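Alpha-glucosidase ([Eubacterium] rectale, PDB 6PNR) probably hydrolyses alpha-linked sulfoquinovosides, acting as a family 31 glycoside hydrolase whose pocket accepts a sulfonate-bearing aza-sugar inhibitor. Local coordinates at residues Val106-Glu111 with Asn125-Asn130. Numbering follows the deposited sequence.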
# COMPACT_ATOMS: atom_id res chain seq x y z
N VAL A 106 0.28 -2.64 -26.85
CA VAL A 106 -0.08 -1.71 -27.90
C VAL A 106 1.06 -0.72 -28.07
O VAL A 106 1.51 -0.12 -27.08
CB VAL A 106 -1.39 -0.96 -27.58
CG1 VAL A 106 -1.70 0.04 -28.65
CG2 VAL A 106 -2.53 -1.94 -27.40
N ALA A 107 1.51 -0.52 -29.31
CA ALA A 107 2.58 0.42 -29.58
C ALA A 107 2.15 1.84 -29.24
O ALA A 107 1.03 2.25 -29.54
CB ALA A 107 3.00 0.33 -31.06
N ALA A 108 3.06 2.60 -28.64
CA ALA A 108 2.73 3.96 -28.22
C ALA A 108 3.97 4.83 -28.32
O ALA A 108 5.09 4.34 -28.50
CB ALA A 108 2.18 3.96 -26.80
N ASP A 109 3.78 6.13 -28.18
CA ASP A 109 4.89 7.05 -28.08
C ASP A 109 4.66 7.99 -26.90
O ASP A 109 3.57 8.05 -26.33
CB ASP A 109 5.11 7.83 -29.39
CG ASP A 109 3.92 8.69 -29.78
OD1 ASP A 109 3.19 9.19 -28.90
OD2 ASP A 109 3.71 8.88 -31.00
N LYS A 110 5.71 8.74 -26.56
CA LYS A 110 5.72 9.48 -25.30
C LYS A 110 4.62 10.54 -25.24
O LYS A 110 4.07 10.79 -24.17
CB LYS A 110 7.10 10.12 -25.08
CG LYS A 110 7.26 10.80 -23.73
CD LYS A 110 8.64 11.45 -23.58
CE LYS A 110 8.81 12.07 -22.19
NZ LYS A 110 10.16 12.66 -21.97
N GLU A 111 4.27 11.15 -26.37
CA GLU A 111 3.32 12.25 -26.36
C GLU A 111 1.86 11.80 -26.39
O GLU A 111 0.97 12.64 -26.25
CB GLU A 111 3.59 13.19 -27.54
CG GLU A 111 4.99 13.81 -27.56
CD GLU A 111 6.07 12.86 -28.07
OE1 GLU A 111 5.72 11.80 -28.64
OE2 GLU A 111 7.27 13.17 -27.90
N ASN A 125 -7.14 11.66 -18.31
CA ASN A 125 -6.01 11.12 -19.04
C ASN A 125 -5.35 10.02 -18.22
O ASN A 125 -4.84 10.27 -17.12
CB ASN A 125 -5.01 12.23 -19.37
CG ASN A 125 -3.73 11.70 -20.01
OD1 ASN A 125 -3.71 10.60 -20.58
ND2 ASN A 125 -2.65 12.48 -19.93
N LEU A 126 -5.38 8.80 -18.75
CA LEU A 126 -4.85 7.63 -18.08
C LEU A 126 -3.33 7.50 -18.18
O LEU A 126 -2.76 6.66 -17.46
CB LEU A 126 -5.48 6.36 -18.67
CG LEU A 126 -7.00 6.41 -18.83
CD1 LEU A 126 -7.48 5.18 -19.57
CD2 LEU A 126 -7.68 6.53 -17.47
N ARG A 127 -2.68 8.27 -19.05
CA ARG A 127 -1.26 8.05 -19.30
C ARG A 127 -0.44 8.24 -18.03
O ARG A 127 -0.70 9.15 -17.23
CB ARG A 127 -0.75 9.01 -20.39
CG ARG A 127 0.46 8.46 -21.15
CD ARG A 127 0.03 7.33 -22.09
NE ARG A 127 1.15 6.49 -22.52
CZ ARG A 127 2.03 6.84 -23.46
NH1 ARG A 127 1.95 8.02 -24.05
NH2 ARG A 127 3.01 5.99 -23.79
N GLY A 128 0.54 7.35 -17.82
CA GLY A 128 1.42 7.41 -16.68
C GLY A 128 0.98 6.60 -15.47
O GLY A 128 1.73 6.54 -14.50
N ARG A 129 -0.20 5.98 -15.51
CA ARG A 129 -0.68 5.17 -14.39
C ARG A 129 -1.27 3.87 -14.91
O ARG A 129 -1.42 3.67 -16.12
CB ARG A 129 -1.71 5.94 -13.55
CG ARG A 129 -1.12 7.13 -12.79
CD ARG A 129 -2.19 7.96 -12.08
NE ARG A 129 -1.61 9.11 -11.39
CZ ARG A 129 -1.50 10.32 -11.93
NH1 ARG A 129 -1.93 10.55 -13.16
NH2 ARG A 129 -0.95 11.31 -11.23
N ASN A 130 -1.61 2.98 -13.98
CA ASN A 130 -2.32 1.75 -14.33
C ASN A 130 -3.69 1.73 -13.66
O ASN A 130 -3.89 2.29 -12.57
CB ASN A 130 -1.52 0.50 -13.95
CG ASN A 130 -1.32 0.36 -12.45
OD1 ASN A 130 -0.67 1.20 -11.82
ND2 ASN A 130 -1.84 -0.71 -11.88
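The guanidinium group of R127 meets the loop 108-111 with its edge, where the carbonyl of D109 lies near the guanidinium plane; A108 CB and the oxygen of K110 lie oblique to the group, neither squarely over a face nor in its plane. R127 NH1 donates to D109 O at 2.8 Å, with a fairly straight N-H...O angle of 154°. R127 NH2 reaches the same oxygen at 3.3 Å in a weak, more bent bond, so one carbonyl is gripped by both terminal nitrogens, which limits rotation of the flat group. A108 CB, pointing toward 125-130, comes to R127 NH2 at 3.7 Å, a methyl compact enough to lie against the nitrogen.

The side chain of R127 starts with CG anti to the backbone N (chi1 -153°) and bends at chi2, reaching across a separation of 9.3 Å between the CA atoms of K110 and R127. Arginine suits such a span: its long chain brings up several N-H groups, and NH1 also donates to E112 O while NH2 donates to N194 O and D195 O. The bonds described are all to backbone carbonyls; D109 OD1 stays 5.1 Å from R127 NH1, and D109 OD2 makes a long, weak ion pair with K17.

At the base of R127, N125 OD1 accepts from the backbone N of R127 at 3.0 Å, a nearly straight bond whose donor stands above the amide plane. This Asx turn overlaps the type II beta turn L126-R129, whose third residue, G128, has a phi of 93°, where a side chain would run into the preceding carbonyl O. From these turns, between strands 114-118 and 130-133, R127 ties the loop after strand 101-107 to the 194-195 link between strands 188-194 and 197-202, within the N-terminal beta-sandwich characteristic of GH31 enzymes.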